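Local atomic coordinates of putative hyaluronoglucosaminidase (Clostridium perfringens, PDB entry 6PWI), a protein that probably hydrolyses N-acetylhexosamine linkages as a secreted, cell-wall-anchored glycoside hydrolase of family 84, of which this chain is the part holding the catalytic barrel. Residues Ile189-Glu194 and Thr423-Glu428; Ile212-Asp217 and Ile252-Pro257; Leu223-Pro228 and Glu276-Lys281; Gly294-Asp299 and Ile328-Val333. All blocks are in the same frame, centred on the assembly; numbering follows the deposited sequence.

Contact 1: residues Ile189-Glu194 and Thr423-Glu428; sequences IPWSNE and TNPMQE
The indole of Trp191 meets the 423-428 loop entirely with its edge. Near its plane lie the ring of Pro425, the carbonyl oxygen of Met426 and water 1, while Phe182, Arg196 and Leu199, from strand 179-184 and helix 193-204, also touch the indole. Along the rim the contacts change from apolar to polar. Trp191 CH2 abuts Pro425 CG at 3.6 Å, the two side chains crossing at about a right angle, and farther round Trp191 NE1 donates to Met426 O at 2.9 Å. This acceptor lies only 6° out of the indole plane, and the donor in turn lies in the plane of the Met426 carbonyl.

A second bond joins Ile189 to Gln427. Ile189 N reaches Gln427 OE1 at 3.1 Å in a nearly straight bond (172° at the hydrogen), although the N-H comes in above the amide plane. Gln427 CG sits between its own backbone N and carbonyl carbon (chi1 72°), and the chain beyond is extended; this carries the amide across to Ile189. Its other end, NE2, donates to Pro598 O and more weakly to Glu428 OE2. Water 1 lies 2.9 Å from Pro190 O and equally far from Gln427 O.

The contact thus joins the loops that follow the first and last strands of the closed barrel, just before Ser192 N-caps helix 193-204. Chemically, side-chain N-H and C=O groups pair here with backbone groups beyond the end of the sheet.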
# COMPACT_ATOMS: atom_id res chain seq x y z
N ILE A 189 10.97 -13.74 -4.11
CA ILE A 189 9.99 -14.61 -4.74
C ILE A 189 8.84 -13.74 -5.23
O ILE A 189 8.28 -12.95 -4.47
CB ILE A 189 9.52 -15.70 -3.75
CG1 ILE A 189 10.70 -16.56 -3.27
CG2 ILE A 189 8.40 -16.52 -4.35
CD1 ILE A 189 10.34 -17.55 -2.19
N PRO A 190 8.45 -13.85 -6.52
CA PRO A 190 7.37 -13.01 -7.06
C PRO A 190 6.04 -13.37 -6.40
O PRO A 190 5.86 -14.48 -5.91
CB PRO A 190 7.37 -13.35 -8.56
CG PRO A 190 8.01 -14.72 -8.65
CD PRO A 190 9.01 -14.77 -7.52
N TRP A 191 5.13 -12.40 -6.36
CA TRP A 191 3.79 -12.69 -5.87
C TRP A 191 3.11 -13.66 -6.82
O TRP A 191 3.35 -13.64 -8.03
CB TRP A 191 2.98 -11.40 -5.74
CG TRP A 191 3.53 -10.41 -4.76
CD1 TRP A 191 4.24 -10.66 -3.62
CD2 TRP A 191 3.36 -8.99 -4.81
NE1 TRP A 191 4.55 -9.50 -2.98
CE2 TRP A 191 4.02 -8.45 -3.68
CE3 TRP A 191 2.72 -8.12 -5.70
CZ2 TRP A 191 4.06 -7.08 -3.43
CZ3 TRP A 191 2.77 -6.77 -5.46
CH2 TRP A 191 3.43 -6.26 -4.34
N SER A 192 2.25 -14.52 -6.26
CA SER A 192 1.37 -15.33 -7.08
C SER A 192 0.32 -14.44 -7.76
O SER A 192 0.04 -13.33 -7.30
CB SER A 192 0.72 -16.39 -6.24
OG SER A 192 -0.26 -15.79 -5.41
N ASN A 193 -0.26 -14.94 -8.85
CA ASN A 193 -1.32 -14.23 -9.54
C ASN A 193 -2.52 -14.02 -8.61
O ASN A 193 -3.12 -12.96 -8.62
CB ASN A 193 -1.68 -14.89 -10.88
CG ASN A 193 -0.56 -14.82 -11.89
OD1 ASN A 193 0.36 -14.01 -11.76
ND2 ASN A 193 -0.62 -15.67 -12.91
N GLU A 194 -2.86 -15.04 -7.81
CA GLU A 194 -3.91 -14.91 -6.82
C GLU A 194 -3.68 -13.66 -5.96
O GLU A 194 -4.62 -12.88 -5.75
CB GLU A 194 -3.98 -16.19 -5.97
CG GLU A 194 -5.27 -16.35 -5.16
CD GLU A 194 -5.41 -17.64 -4.35
OE1 GLU A 194 -4.42 -18.39 -4.25
OE2 GLU A 194 -6.52 -17.89 -3.82
N THR A 423 4.45 2.23 -3.01
CA THR A 423 5.19 1.42 -2.05
C THR A 423 5.76 0.18 -2.73
O THR A 423 5.06 -0.52 -3.46
CB THR A 423 4.32 1.05 -0.84
OG1 THR A 423 4.99 0.00 -0.15
CG2 THR A 423 2.94 0.54 -1.21
N ASN A 424 7.04 -0.09 -2.49
CA ASN A 424 7.68 -1.32 -2.93
C ASN A 424 7.60 -2.31 -1.77
O ASN A 424 8.37 -2.20 -0.82
CB ASN A 424 9.11 -1.03 -3.40
CG ASN A 424 9.86 -2.25 -3.88
OD1 ASN A 424 9.26 -3.19 -4.39
ND2 ASN A 424 11.18 -2.24 -3.75
N PRO A 425 6.64 -3.26 -1.76
CA PRO A 425 6.36 -4.06 -0.56
C PRO A 425 7.20 -5.33 -0.46
O PRO A 425 8.15 -5.50 -1.22
CB PRO A 425 4.87 -4.39 -0.71
CG PRO A 425 4.42 -3.68 -1.98
CD PRO A 425 5.67 -3.54 -2.83
N MET A 426 6.83 -6.19 0.50
CA MET A 426 7.55 -7.42 0.83
C MET A 426 7.17 -8.52 -0.16
O MET A 426 6.15 -8.42 -0.84
CB MET A 426 7.16 -7.91 2.22
CG MET A 426 7.42 -6.92 3.33
SD MET A 426 6.78 -7.56 4.89
CE MET A 426 5.15 -6.81 4.90
N GLN A 427 7.96 -9.59 -0.19
CA GLN A 427 7.57 -10.76 -0.96
C GLN A 427 6.35 -11.42 -0.31
O GLN A 427 5.70 -12.25 -0.93
CB GLN A 427 8.75 -11.72 -1.12
CG GLN A 427 9.12 -12.46 0.15
CD GLN A 427 10.15 -13.53 -0.09
OE1 GLN A 427 10.92 -13.48 -1.06
NE2 GLN A 427 10.18 -14.51 0.79
N GLU A 428 6.05 -11.02 0.93
CA GLU A 428 4.86 -11.48 1.63
C GLU A 428 3.71 -10.53 1.31
O GLU A 428 3.60 -9.45 1.89
CB GLU A 428 5.10 -11.57 3.14
CG GLU A 428 6.03 -12.69 3.54
CD GLU A 428 7.51 -12.41 3.31
OE1 GLU A 428 7.86 -11.23 3.10
OE2 GLU A 428 8.31 -13.37 3.33
O HOH W 1 5.71 -14.15 -3.08

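Contact 2: residues Ile212-Asp217 and Ile252-Pro257; sequences IFAPKD and IWTIHP
Thr254 turns its hydroxyl onto the backbone of the neighbouring strand, OG1 donating to Phe213 O at 2.6 Å. The torsion explains it: OG1 stands between the residue's own N and carbonyl carbon (chi1 58°), facing segment 212-217, and it approaches the acceptor tilted 30° from the carbonyl plane. The same rotation leaves the methyl CG2 against Ile212 CG2 at 3.5 Å, the two side chains crossing at about a right angle. Ile212 CG2 is anti to N, while Ile212 CG1, beside the N, lies 4.0 Å from Ile252 CD1.

Ile212 and Ile252 form a parallel bridge in the eight-stranded beta/alpha barrel, reached through the right-handed crossover of strand 210-213, helix 231-247 and strand 250-255. Their side chains share the face turned to the barrel interior, and Phe213 N donates to Ile252 O at 2.8 Å.

On the opposite face stand Phe213 and Trp253, both with CG anti to the backbone N. They meet rim to rim, Phe213 CD2 lying 3.7 Å from Trp253 CD1, with the ring planes at 23° and neither ring over the other. Phe213 is covered on one face by its own neighbour, Pro215 CD resting 3.5 Å above the plane of the Phe213 ring, over its centre. Trp253 runs outward beneath helix 268-286, touching Phe282 and Leu285, while its NE1 donates to the hydroxyl of Tyr229. Beyond the strand, His256 ND1 is hydrogen-bonded to OD1 of Asp299, the predicted proton donor.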
# COMPACT_ATOMS: atom_id res chain seq x y z
N ILE A 212 2.21 -1.21 -10.38
CA ILE A 212 3.29 -1.27 -11.35
C ILE A 212 3.89 -2.67 -11.30
O ILE A 212 4.45 -3.09 -10.29
CB ILE A 212 4.33 -0.16 -11.13
CG1 ILE A 212 3.69 1.23 -11.26
CG2 ILE A 212 5.49 -0.33 -12.11
CD1 ILE A 212 4.28 2.25 -10.32
N PHE A 213 3.74 -3.37 -12.43
CA PHE A 213 4.20 -4.74 -12.61
C PHE A 213 5.64 -4.71 -13.12
O PHE A 213 5.88 -4.50 -14.31
CB PHE A 213 3.26 -5.42 -13.60
CG PHE A 213 3.54 -6.87 -13.90
CD1 PHE A 213 3.07 -7.87 -13.07
CD2 PHE A 213 4.23 -7.23 -15.05
CE1 PHE A 213 3.30 -9.21 -13.37
CE2 PHE A 213 4.47 -8.56 -15.35
CZ PHE A 213 4.00 -9.55 -14.51
N ALA A 214 6.60 -4.94 -12.20
CA ALA A 214 8.02 -4.93 -12.55
C ALA A 214 8.76 -6.13 -11.93
O ALA A 214 9.88 -5.98 -11.43
CB ALA A 214 8.63 -3.62 -12.14
N PRO A 215 8.20 -7.36 -11.96
CA PRO A 215 8.84 -8.50 -11.30
C PRO A 215 10.12 -8.87 -12.03
O PRO A 215 10.14 -8.93 -13.26
CB PRO A 215 7.81 -9.63 -11.39
CG PRO A 215 6.94 -9.26 -12.59
CD PRO A 215 6.97 -7.74 -12.68
N LYS A 216 11.19 -9.14 -11.27
CA LYS A 216 12.54 -9.19 -11.82
C LYS A 216 12.79 -10.48 -12.60
O LYS A 216 13.76 -10.56 -13.34
CB LYS A 216 13.58 -8.96 -10.72
CG LYS A 216 13.73 -7.51 -10.31
CD LYS A 216 14.40 -7.32 -8.98
CE LYS A 216 14.19 -5.93 -8.43
NZ LYS A 216 14.77 -4.89 -9.31
N ASP A 217 11.90 -11.46 -12.45
CA ASP A 217 12.11 -12.79 -13.00
C ASP A 217 11.42 -12.93 -14.36
O ASP A 217 11.56 -13.96 -15.01
CB ASP A 217 11.65 -13.88 -12.02
CG ASP A 217 10.14 -14.09 -11.98
OD1 ASP A 217 9.40 -13.11 -11.70
OD2 ASP A 217 9.71 -15.25 -12.21
N ILE A 252 -0.14 -1.60 -14.53
CA ILE A 252 0.82 -0.86 -15.33
C ILE A 252 2.00 -1.76 -15.69
O ILE A 252 2.71 -2.25 -14.81
CB ILE A 252 1.27 0.42 -14.60
CG1 ILE A 252 0.08 1.34 -14.32
CG2 ILE A 252 2.38 1.12 -15.37
CD1 ILE A 252 0.25 2.20 -13.09
N TRP A 253 2.19 -1.98 -17.00
CA TRP A 253 3.23 -2.89 -17.46
C TRP A 253 4.52 -2.09 -17.64
O TRP A 253 4.45 -0.91 -17.94
CB TRP A 253 2.80 -3.60 -18.74
CG TRP A 253 3.71 -4.74 -19.11
CD1 TRP A 253 3.75 -5.98 -18.53
CD2 TRP A 253 4.73 -4.73 -20.12
NE1 TRP A 253 4.73 -6.73 -19.11
CE2 TRP A 253 5.35 -6.00 -20.09
CE3 TRP A 253 5.18 -3.77 -21.04
CZ2 TRP A 253 6.39 -6.34 -20.95
CZ3 TRP A 253 6.21 -4.11 -21.90
CH2 TRP A 253 6.81 -5.38 -21.85
N THR A 254 5.68 -2.74 -17.45
CA THR A 254 6.96 -2.04 -17.52
C THR A 254 7.97 -2.82 -18.38
O THR A 254 7.80 -4.02 -18.59
CB THR A 254 7.57 -1.79 -16.13
OG1 THR A 254 7.74 -3.04 -15.45
CG2 THR A 254 6.74 -0.84 -15.29
N ILE A 255 9.03 -2.12 -18.82
CA ILE A 255 10.04 -2.69 -19.70
C ILE A 255 11.42 -2.13 -19.35
O ILE A 255 11.53 -0.97 -18.96
CB ILE A 255 9.66 -2.44 -21.18
CG1 ILE A 255 10.61 -3.15 -22.14
CG2 ILE A 255 9.52 -0.96 -21.48
CD1 ILE A 255 10.05 -3.29 -23.54
N HIS A 256 12.46 -2.96 -19.50
CA HIS A 256 13.85 -2.56 -19.38
C HIS A 256 14.53 -2.63 -20.75
O HIS A 256 15.17 -3.63 -21.06
CB HIS A 256 14.62 -3.51 -18.45
CG HIS A 256 14.21 -3.41 -17.03
ND1 HIS A 256 14.98 -2.76 -16.08
CD2 HIS A 256 13.11 -3.87 -16.38
CE1 HIS A 256 14.38 -2.83 -14.91
NE2 HIS A 256 13.23 -3.50 -15.07
N PRO A 257 14.41 -1.61 -21.63
CA PRO A 257 15.02 -1.69 -22.96
C PRO A 257 16.45 -1.18 -23.15
O PRO A 257 16.90 -1.05 -24.28
CB PRO A 257 14.07 -0.80 -23.76
CG PRO A 257 13.69 0.29 -22.78
CD PRO A 257 13.62 -0.39 -21.43

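Contact 3: residues Leu223-Pro228 and Glu276-Lys281; sequences LKWREP and EKIIAK
In the long loop between strand 210-213 and helix 231-247 of the barrel, Trp225 and its neighbours lie against Lys281 and the rest of one face of helix 268-286. Lys281 does most of the polar work. Its CG leaves anti to the backbone N, but the chain then bends at each later torsion, so that the ammonium curls round to the loop and donates twice to its backbone. Lys281 NZ is 2.6 Å from Trp225 O and 2.8 Å from Glu227 O, standing well above both carbonyl planes (49° and 41° out). Tyr220 O is a third acceptor, so three carbonyls grip a buried cation, and their dipoles would be expected to stabilise its charge.

Such a loop belongs to the C-terminal end of a beta/alpha barrel, where the connections after the strands surround the active site; here the loop after the second strand reaches the helix that follows the third. About one turn earlier in the helix, Trp225 presents the edge of its six-membered ring: CZ3 lies 3.7 Å from Ile278 N, near the indole plane, and 3.7 Å from Ile278 CB.

Arg226 folds back over this indole. Its CG sits over one face toward the rim, and Trp225 CZ2 lies 3.6 Å above the centre of the guanidinium plane of Arg226. That group is also held by a salt bridge to Asp274 and a bond to Asp261 O, while Arg226 CG comes 4.2 Å from Lys277 CD. Between the two backbones, water 2 donates to Arg226 O and to Lys277 O.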
# COMPACT_ATOMS: atom_id res chain seq x y z
N LEU A 223 15.35 -8.24 -21.21
CA LEU A 223 16.23 -9.25 -21.80
C LEU A 223 15.59 -9.87 -23.04
O LEU A 223 16.15 -9.80 -24.13
CB LEU A 223 16.66 -10.32 -20.79
CG LEU A 223 18.13 -10.29 -20.36
CD1 LEU A 223 18.43 -11.41 -19.37
CD2 LEU A 223 19.07 -10.39 -21.55
N LYS A 224 14.41 -10.48 -22.87
CA LYS A 224 13.65 -11.01 -23.99
C LYS A 224 12.49 -10.07 -24.30
O LYS A 224 11.43 -10.51 -24.71
CB LYS A 224 13.14 -12.42 -23.70
CG LYS A 224 14.19 -13.52 -23.56
CD LYS A 224 13.61 -14.90 -23.85
CE LYS A 224 14.54 -16.05 -23.52
NZ LYS A 224 14.52 -16.39 -22.08
N TRP A 225 12.71 -8.76 -24.11
CA TRP A 225 11.64 -7.79 -24.29
C TRP A 225 11.17 -7.75 -25.74
O TRP A 225 10.04 -7.34 -26.00
CB TRP A 225 12.03 -6.40 -23.78
CG TRP A 225 13.16 -5.73 -24.49
CD1 TRP A 225 14.46 -5.68 -24.08
CD2 TRP A 225 13.10 -4.98 -25.72
NE1 TRP A 225 15.22 -4.96 -24.97
CE2 TRP A 225 14.41 -4.52 -25.99
CE3 TRP A 225 12.08 -4.65 -26.62
CZ2 TRP A 225 14.72 -3.76 -27.12
CZ3 TRP A 225 12.39 -3.89 -27.73
CH2 TRP A 225 13.69 -3.45 -27.98
N ARG A 226 12.03 -8.17 -26.67
CA ARG A 226 11.71 -8.14 -28.09
C ARG A 226 10.65 -9.18 -28.42
O ARG A 226 9.75 -8.92 -29.22
CB ARG A 226 12.97 -8.35 -28.94
CG ARG A 226 13.79 -7.08 -29.13
CD ARG A 226 15.18 -7.45 -29.59
NE ARG A 226 15.98 -6.24 -29.73
CZ ARG A 226 17.00 -5.91 -28.94
NH1 ARG A 226 17.37 -6.73 -27.97
NH2 ARG A 226 17.66 -4.78 -29.14
N GLU A 227 10.74 -10.34 -27.77
CA GLU A 227 9.91 -11.49 -28.07
C GLU A 227 8.52 -11.32 -27.44
O GLU A 227 8.41 -10.97 -26.27
CB GLU A 227 10.59 -12.77 -27.58
CG GLU A 227 12.01 -12.91 -28.11
CD GLU A 227 12.80 -14.09 -27.57
OE1 GLU A 227 12.20 -14.96 -26.89
OE2 GLU A 227 14.03 -14.14 -27.82
N PRO A 228 7.42 -11.56 -28.19
CA PRO A 228 6.09 -11.56 -27.59
C PRO A 228 6.00 -12.53 -26.42
O PRO A 228 6.71 -13.54 -26.38
CB PRO A 228 5.17 -12.01 -28.74
CG PRO A 228 5.94 -11.66 -30.00
CD PRO A 228 7.40 -11.83 -29.64
N GLU A 276 10.37 -0.74 -33.80
CA GLU A 276 9.26 -1.52 -34.32
C GLU A 276 8.87 -2.60 -33.31
O GLU A 276 7.69 -2.87 -33.11
CB GLU A 276 9.64 -2.18 -35.65
CG GLU A 276 9.42 -1.28 -36.86
CD GLU A 276 9.57 -1.95 -38.22
OE1 GLU A 276 9.56 -3.21 -38.28
OE2 GLU A 276 9.69 -1.21 -39.23
N LYS A 277 9.89 -3.18 -32.67
CA LYS A 277 9.70 -4.30 -31.77
C LYS A 277 9.11 -3.83 -30.44
O LYS A 277 8.15 -4.43 -29.95
CB LYS A 277 11.00 -5.09 -31.57
CG LYS A 277 11.77 -5.33 -32.85
CD LYS A 277 12.27 -6.73 -33.03
CE LYS A 277 12.89 -6.92 -34.40
NZ LYS A 277 13.99 -7.91 -34.34
N ILE A 278 9.65 -2.74 -29.89
CA ILE A 278 9.15 -2.23 -28.62
C ILE A 278 7.67 -1.87 -28.78
O ILE A 278 6.85 -2.23 -27.94
CB ILE A 278 10.00 -1.08 -28.05
CG1 ILE A 278 9.77 -0.91 -26.54
CG2 ILE A 278 9.78 0.23 -28.80
CD1 ILE A 278 10.84 -0.11 -25.82
N ILE A 279 7.33 -1.21 -29.89
CA ILE A 279 5.96 -0.81 -30.15
C ILE A 279 5.09 -2.06 -30.34
O ILE A 279 3.95 -2.09 -29.89
CB ILE A 279 5.88 0.20 -31.32
CG1 ILE A 279 6.29 1.60 -30.86
CG2 ILE A 279 4.50 0.20 -31.98
CD1 ILE A 279 6.57 2.56 -31.99
N ALA A 280 5.65 -3.09 -30.98
CA ALA A 280 4.91 -4.33 -31.15
C ALA A 280 4.58 -4.91 -29.78
O ALA A 280 3.43 -5.27 -29.51
CB ALA A 280 5.69 -5.30 -32.00
N LYS A 281 5.59 -4.95 -28.91
CA LYS A 281 5.43 -5.49 -27.57
C LYS A 281 4.37 -4.70 -26.81
O LYS A 281 3.55 -5.29 -26.12
CB LYS A 281 6.76 -5.52 -26.81
CG LYS A 281 6.69 -6.19 -25.45
CD LYS A 281 6.00 -7.54 -25.47
CE LYS A 281 6.67 -8.55 -24.56
NZ LYS A 281 8.13 -8.60 -24.80
O HOH W 2 8.14 -7.13 -30.26

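Contact 4: residues Gly294-Asp299 and Ile328-Val333; sequences GVLADD and IFVPKV
Phe329 reaches along its neighbour strand to Val295 and then Ala297, and its atoms can be followed outward one by one. CB lies 4.1 Å from Val295 O, and CG is at a similar distance from the same oxygen. With CG anti to the backbone N (chi1 -178°), the ring leans over the adjacent strand: Phe329 CD1 comes 3.7 Å from Val295 O and 4.0 Å from Val295 CG1. CE1 stays near that methyl and begins to approach Ala297, whose CB is 3.7 Å from Phe329 CZ at the tip. Gln307 and Met311 of helix 304-321 and Ile351 of helix 346-351 also touch this ring, which marks its face of the sheet as the one turned to the outer helices.

The backbones run as parallel neighbours, 11° between their directions. Val295 N donates to Ile328 O at 2.8 Å, Val330 N returns a bond to Val295 O at 3.0 Å, and Ala297 N continues the ladder to Val330 O at 2.8 Å, past the end of its own strand. Leu296 and Val330 share the interior face, Leu296 CD2 lying against Val330 CG2. Farther on, Lys332 CB rests near Ala297 O, while the extended remainder of that chain leads away.

The strands are the fourth and fifth of the barrel, joined through helix 304-321, and their ladder ends just before Asp299, the predicted proton donor. The chemistry implies a division of labour: main-chain bonds and apolar packing fix the strand end, while the Asp298 carboxylate keeps only a loose contact, Asp298 OD1 to Val330 CG1 at 4.1 Å, and Asp299 makes none with Ile328-Val333.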
# COMPACT_ATOMS: atom_id res chain seq x y z
N GLY A 294 5.41 1.69 -17.99
CA GLY A 294 6.62 2.21 -17.37
C GLY A 294 7.85 1.80 -18.16
O GLY A 294 7.91 0.70 -18.71
N VAL A 295 8.84 2.69 -18.22
CA VAL A 295 10.13 2.41 -18.85
C VAL A 295 11.21 2.53 -17.78
O VAL A 295 11.35 3.57 -17.16
CB VAL A 295 10.39 3.36 -20.04
CG1 VAL A 295 11.81 3.21 -20.58
CG2 VAL A 295 9.39 3.15 -21.15
N LEU A 296 11.96 1.45 -17.56
CA LEU A 296 12.87 1.40 -16.43
C LEU A 296 14.31 1.46 -16.92
O LEU A 296 14.73 0.62 -17.71
CB LEU A 296 12.61 0.13 -15.62
CG LEU A 296 11.15 -0.12 -15.23
CD1 LEU A 296 11.04 -1.33 -14.31
CD2 LEU A 296 10.54 1.10 -14.57
N ALA A 297 15.07 2.44 -16.41
CA ALA A 297 16.42 2.71 -16.87
C ALA A 297 17.43 2.62 -15.73
O ALA A 297 18.57 3.05 -15.88
CB ALA A 297 16.47 4.06 -17.54
N ASP A 298 17.01 2.04 -14.59
CA ASP A 298 17.88 1.92 -13.43
C ASP A 298 19.12 1.11 -13.77
O ASP A 298 20.15 1.24 -13.12
CB ASP A 298 17.14 1.31 -12.23
CG ASP A 298 16.34 0.07 -12.59
OD1 ASP A 298 15.35 0.21 -13.33
OD2 ASP A 298 16.73 -1.03 -12.14
N ASP A 299 19.03 0.28 -14.82
CA ASP A 299 20.13 -0.58 -15.21
C ASP A 299 20.57 -0.28 -16.65
O ASP A 299 21.05 -1.17 -17.35
CB ASP A 299 19.75 -2.06 -15.01
CG ASP A 299 18.40 -2.46 -15.60
OD1 ASP A 299 17.78 -1.64 -16.32
OD2 ASP A 299 17.99 -3.62 -15.34
N ILE A 328 5.49 6.34 -17.13
CA ILE A 328 6.31 6.41 -15.94
C ILE A 328 7.73 6.07 -16.37
O ILE A 328 7.92 5.18 -17.19
CB ILE A 328 5.73 5.41 -14.91
CG1 ILE A 328 4.50 6.01 -14.23
CG2 ILE A 328 6.78 4.97 -13.90
CD1 ILE A 328 3.37 5.04 -14.02
N PHE A 329 8.72 6.81 -15.86
CA PHE A 329 10.11 6.57 -16.20
C PHE A 329 10.95 6.49 -14.92
O PHE A 329 10.87 7.37 -14.07
CB PHE A 329 10.61 7.65 -17.17
CG PHE A 329 12.04 7.49 -17.64
CD1 PHE A 329 12.34 6.77 -18.79
CD2 PHE A 329 13.09 8.08 -16.94
CE1 PHE A 329 13.65 6.62 -19.22
CE2 PHE A 329 14.40 7.92 -17.37
CZ PHE A 329 14.68 7.19 -18.50
N VAL A 330 11.74 5.43 -14.80
CA VAL A 330 12.62 5.27 -13.65
C VAL A 330 14.04 5.55 -14.11
O VAL A 330 14.57 4.82 -14.94
CB VAL A 330 12.49 3.86 -13.03
CG1 VAL A 330 13.52 3.63 -11.93
CG2 VAL A 330 11.10 3.60 -12.50
N PRO A 331 14.71 6.61 -13.62
CA PRO A 331 15.99 7.04 -14.19
C PRO A 331 17.13 6.17 -13.67
O PRO A 331 16.95 5.44 -12.69
CB PRO A 331 16.09 8.49 -13.71
CG PRO A 331 15.38 8.48 -12.36
CD PRO A 331 14.27 7.45 -12.50
N LYS A 332 18.29 6.24 -14.34
CA LYS A 332 19.47 5.51 -13.91
C LYS A 332 19.95 6.07 -12.58
O LYS A 332 20.38 5.33 -11.70
CB LYS A 332 20.59 5.58 -14.94
CG LYS A 332 21.83 4.79 -14.56
CD LYS A 332 23.04 5.11 -15.39
CE LYS A 332 24.15 4.10 -15.22
NZ LYS A 332 25.44 4.62 -15.72
N VAL A 333 19.89 7.40 -12.46
CA VAL A 333 20.21 8.13 -11.24
C VAL A 333 18.89 8.43 -10.54
O VAL A 333 18.16 9.34 -10.97
CB VAL A 333 20.96 9.42 -11.60
CG1 VAL A 333 21.08 10.39 -10.43
CG2 VAL A 333 22.32 9.14 -12.23

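All four contacts belong to one eight-stranded beta/alpha barrel. Contact 1 joins the loops after the first and last strands, and along the chain it encloses the other three. Contact 2 links strands two and three, contact 4 strands four and five; their centres are about 10 Å apart, and strands 250-255 and 293-296 between them are neighbours, with probable backbone bonds such as Trp253 O to Gly294 N. Contact 3 alternates with contact 2 in sequence and packs outside it, Ile255 touching both Trp225 and Ile278. Contacts 1 and 3 lie farthest apart, centres about 25 Å. Contacts 1, 2 and 4 follow the barrel from its closure to the strand end carrying Asp299, with contact 3 covering the outside.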